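Local coordinates for isoflavone reductase (Medicago sativa, PDB 2GAS), which reduces achiral isoflavones to chiral isoflavanones with NADPH, a late step in making the pterocarpan phytoalexin medicarpin, at residues V105-D116 and V145-F155. Residues are numbered along the deposited sequence; the frame is centred on the assembly and turned at random.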
# COMPACT_ATOMS: atom_id res chain seq x y z
N VAL A 105 -4.92 -20.77 -9.05
CA VAL A 105 -5.14 -19.51 -8.33
C VAL A 105 -6.55 -18.95 -8.40
O VAL A 105 -7.09 -18.72 -9.48
CB VAL A 105 -4.13 -18.44 -8.79
CG1 VAL A 105 -4.33 -17.14 -8.01
CG2 VAL A 105 -2.71 -18.95 -8.58
N LYS A 106 -7.14 -18.73 -7.22
CA LYS A 106 -8.48 -18.18 -7.11
C LYS A 106 -8.49 -16.66 -7.01
O LYS A 106 -9.52 -16.03 -7.26
CB LYS A 106 -9.19 -18.80 -5.90
CG LYS A 106 -9.30 -20.31 -6.01
CD LYS A 106 -10.05 -20.91 -4.83
CE LYS A 106 -10.05 -22.43 -4.92
NZ LYS A 106 -10.69 -23.06 -3.74
N LYS A 107 -7.36 -16.07 -6.67
CA LYS A 107 -7.28 -14.62 -6.58
C LYS A 107 -5.84 -14.14 -6.46
O LYS A 107 -5.06 -14.70 -5.70
CB LYS A 107 -8.09 -14.11 -5.38
CG LYS A 107 -8.27 -12.59 -5.36
CD LYS A 107 -9.64 -12.17 -4.84
CE LYS A 107 -9.79 -12.47 -3.36
NZ LYS A 107 -11.13 -12.07 -2.83
N PHE A 108 -5.50 -13.12 -7.24
CA PHE A 108 -4.16 -12.55 -7.23
C PHE A 108 -4.22 -11.08 -6.88
O PHE A 108 -5.00 -10.33 -7.47
CB PHE A 108 -3.49 -12.72 -8.60
CG PHE A 108 -2.16 -11.99 -8.73
CD1 PHE A 108 -1.18 -12.11 -7.75
CD2 PHE A 108 -1.88 -11.23 -9.86
CE1 PHE A 108 0.06 -11.48 -7.90
CE2 PHE A 108 -0.65 -10.60 -10.02
CZ PHE A 108 0.32 -10.72 -9.04
N PHE A 109 -3.42 -10.68 -5.89
CA PHE A 109 -3.32 -9.29 -5.47
C PHE A 109 -1.98 -8.77 -5.97
O PHE A 109 -0.94 -9.11 -5.41
CB PHE A 109 -3.30 -9.13 -3.94
CG PHE A 109 -4.65 -9.24 -3.28
CD1 PHE A 109 -5.28 -10.47 -3.15
CD2 PHE A 109 -5.25 -8.11 -2.73
CE1 PHE A 109 -6.50 -10.58 -2.48
CE2 PHE A 109 -6.48 -8.21 -2.05
CZ PHE A 109 -7.10 -9.44 -1.92
N PRO A 110 -1.98 -7.95 -7.03
CA PRO A 110 -0.68 -7.45 -7.48
C PRO A 110 -0.15 -6.37 -6.52
O PRO A 110 -0.85 -5.96 -5.59
CB PRO A 110 -0.98 -6.91 -8.88
CG PRO A 110 -2.42 -6.50 -8.78
CD PRO A 110 -3.03 -7.64 -8.00
N SER A 111 1.07 -5.92 -6.77
CA SER A 111 1.72 -4.91 -5.93
C SER A 111 1.13 -3.52 -6.12
O SER A 111 1.69 -2.67 -6.80
CB SER A 111 3.23 -4.90 -6.23
OG SER A 111 3.92 -4.02 -5.35
N GLU A 112 -0.03 -3.31 -5.50
CA GLU A 112 -0.73 -2.04 -5.57
C GLU A 112 -0.41 -1.29 -4.29
O GLU A 112 0.66 -0.69 -4.17
CB GLU A 112 -2.23 -2.30 -5.70
CG GLU A 112 -2.64 -2.91 -7.05
CD GLU A 112 -2.78 -1.86 -8.14
OE1 GLU A 112 -3.04 -0.69 -7.79
OE2 GLU A 112 -2.65 -2.21 -9.34
N PHE A 113 -1.33 -1.34 -3.33
CA PHE A 113 -1.11 -0.71 -2.03
C PHE A 113 -0.77 0.78 -2.06
O PHE A 113 0.09 1.26 -1.32
CB PHE A 113 -0.04 -1.50 -1.26
CG PHE A 113 -0.38 -2.96 -1.12
CD1 PHE A 113 0.18 -3.90 -1.98
CD2 PHE A 113 -1.32 -3.38 -0.18
CE1 PHE A 113 -0.20 -5.24 -1.92
CE2 PHE A 113 -1.70 -4.72 -0.11
CZ PHE A 113 -1.14 -5.65 -0.99
N GLY A 114 -1.48 1.50 -2.92
CA GLY A 114 -1.29 2.93 -3.05
C GLY A 114 -2.57 3.51 -3.62
O GLY A 114 -3.66 3.04 -3.33
N LEU A 115 -2.44 4.55 -4.44
CA LEU A 115 -3.62 5.16 -5.04
C LEU A 115 -4.16 4.23 -6.13
O LEU A 115 -3.55 3.21 -6.45
CB LEU A 115 -3.28 6.52 -5.65
CG LEU A 115 -2.58 6.53 -7.02
CD1 LEU A 115 -2.40 7.96 -7.48
CD2 LEU A 115 -1.24 5.83 -6.94
N ASP A 116 -5.32 4.57 -6.68
CA ASP A 116 -5.88 3.78 -7.77
C ASP A 116 -5.14 4.28 -9.02
O ASP A 116 -5.40 5.38 -9.49
CB ASP A 116 -7.38 4.02 -7.91
CG ASP A 116 -8.00 3.19 -9.00
OD1 ASP A 116 -7.23 2.62 -9.80
OD2 ASP A 116 -9.25 3.09 -9.07
N VAL A 145 -6.58 -13.64 -15.10
CA VAL A 145 -6.22 -14.03 -13.75
C VAL A 145 -7.20 -13.31 -12.82
O VAL A 145 -7.34 -12.09 -12.90
CB VAL A 145 -4.78 -13.59 -13.40
CG1 VAL A 145 -4.46 -13.90 -11.94
CG2 VAL A 145 -3.78 -14.29 -14.32
N PRO A 146 -7.91 -14.06 -11.95
CA PRO A 146 -8.87 -13.42 -11.04
C PRO A 146 -8.06 -12.48 -10.15
O PRO A 146 -7.04 -12.88 -9.58
CB PRO A 146 -9.46 -14.60 -10.27
CG PRO A 146 -8.32 -15.58 -10.25
CD PRO A 146 -7.77 -15.49 -11.65
N TYR A 147 -8.51 -11.24 -10.03
CA TYR A 147 -7.75 -10.25 -9.28
C TYR A 147 -8.50 -9.35 -8.29
O TYR A 147 -9.72 -9.31 -8.25
CB TYR A 147 -7.05 -9.31 -10.27
CG TYR A 147 -8.03 -8.54 -11.14
CD1 TYR A 147 -8.47 -9.06 -12.36
CD2 TYR A 147 -8.53 -7.30 -10.74
CE1 TYR A 147 -9.39 -8.36 -13.15
CE2 TYR A 147 -9.45 -6.59 -11.52
CZ TYR A 147 -9.87 -7.14 -12.73
OH TYR A 147 -10.77 -6.46 -13.53
N THR A 148 -7.71 -8.64 -7.49
CA THR A 148 -8.20 -7.63 -6.57
C THR A 148 -7.08 -6.61 -6.46
O THR A 148 -5.93 -6.97 -6.18
CB THR A 148 -8.53 -8.17 -5.17
OG1 THR A 148 -9.61 -9.11 -5.25
CG2 THR A 148 -8.97 -7.01 -4.25
N TYR A 149 -7.40 -5.35 -6.71
CA TYR A 149 -6.42 -4.27 -6.63
C TYR A 149 -6.68 -3.56 -5.32
O TYR A 149 -7.73 -2.94 -5.15
CB TYR A 149 -6.60 -3.29 -7.79
CG TYR A 149 -6.53 -3.93 -9.16
CD1 TYR A 149 -7.31 -3.46 -10.21
CD2 TYR A 149 -5.65 -4.99 -9.42
CE1 TYR A 149 -7.24 -4.02 -11.48
CE2 TYR A 149 -5.57 -5.56 -10.69
CZ TYR A 149 -6.36 -5.07 -11.71
OH TYR A 149 -6.27 -5.63 -12.96
N LEU A 150 -5.74 -3.66 -4.38
CA LEU A 150 -5.91 -3.05 -3.07
C LEU A 150 -5.35 -1.63 -3.08
O LEU A 150 -4.14 -1.43 -3.03
CB LEU A 150 -5.20 -3.91 -2.01
CG LEU A 150 -5.57 -3.78 -0.53
CD1 LEU A 150 -5.27 -2.37 -0.03
CD2 LEU A 150 -7.03 -4.11 -0.32
N CYS A 151 -6.24 -0.66 -3.18
CA CYS A 151 -5.85 0.75 -3.23
C CYS A 151 -6.06 1.37 -1.86
O CYS A 151 -7.15 1.86 -1.54
CB CYS A 151 -6.70 1.46 -4.30
SG CYS A 151 -6.62 0.63 -5.91
N CYS A 152 -5.01 1.34 -1.05
CA CYS A 152 -5.07 1.86 0.32
C CYS A 152 -4.64 3.30 0.47
O CYS A 152 -4.62 3.84 1.58
CB CYS A 152 -4.22 0.98 1.24
SG CYS A 152 -2.47 0.92 0.78
N HIS A 153 -4.26 3.93 -0.63
CA HIS A 153 -3.83 5.31 -0.61
C HIS A 153 -2.65 5.61 0.32
O HIS A 153 -1.64 4.91 0.26
CB HIS A 153 -5.04 6.20 -0.33
CG HIS A 153 -6.00 6.25 -1.48
ND1 HIS A 153 -5.69 6.87 -2.67
CD2 HIS A 153 -7.19 5.64 -1.68
CE1 HIS A 153 -6.64 6.63 -3.55
NE2 HIS A 153 -7.56 5.89 -2.98
N ALA A 154 -2.77 6.61 1.19
CA ALA A 154 -1.64 7.02 2.02
C ALA A 154 -1.36 6.31 3.34
O ALA A 154 -2.11 6.46 4.30
CB ALA A 154 -1.71 8.53 2.26
N PHE A 155 -0.26 5.57 3.39
CA PHE A 155 0.14 4.87 4.61
C PHE A 155 0.52 5.92 5.64
O PHE A 155 1.24 6.87 5.33
CB PHE A 155 1.36 3.99 4.37
CG PHE A 155 1.07 2.71 3.65
CD1 PHE A 155 0.43 1.67 4.30
CD2 PHE A 155 1.47 2.54 2.33
CE1 PHE A 155 0.18 0.47 3.65
CE2 PHE A 155 1.23 1.34 1.67
CZ PHE A 155 0.58 0.30 2.33
O HOH W 1 -3.69 -5.57 -5.02
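Thr148 lays its CB over one face of the Phe109 ring, 3.9 Å from the ring centroid, and its CG2 reaches ring atom CE2 of Phe109 at 3.5 Å. Two neighbouring parallel strands of the NADP-binding Rossmann fold meet here, 107-109 and 148-151, joined by a crossover through helix 126-143. Phe108 N donates to Pro146 O, and Thr148 N donates to Phe108 O. These two bonds form a single bridge between Phe108 and Tyr147. Past it the strands splay, their axes 31° apart. A water fills in: it donates to Pro110 O and Thr148 O and accepts from Leu150 N. CG of Phe109 lies anti to its carbonyl carbon (chi1 -79°), which turns the ring alongside Thr148 and sets its edge near Leu150 CB. With an alanine here in place of Phe109 the ring is gone, which would probably leave a gap beside the methyl of Thr148 and Leu150 CB. Thr148 OG1 faces the bent chain of Lys107 but bonds to Thr207 O. On the other side of strand 148-151, Pro110 CG meets the Tyr149 ring at its edge, 3.6 Å from CD2 of Tyr149. Glu112 CG packs on Tyr149 CB, and its carboxylate forms a salt bridge with Arg137, a probable NADP(+)-binding residue. Glu112 O accepts from Lys133 NZ, the assigned proton acceptor, consistent with this loop bordering the active site. Phe113 N donates to Leu150 O at 2.8 Å, nearly along the C=O axis, while Phe113 CE2 packs on Leu150 CG. Farther on, His153 N bonds to Gly114 O from above the carbonyl plane, 68° out of it.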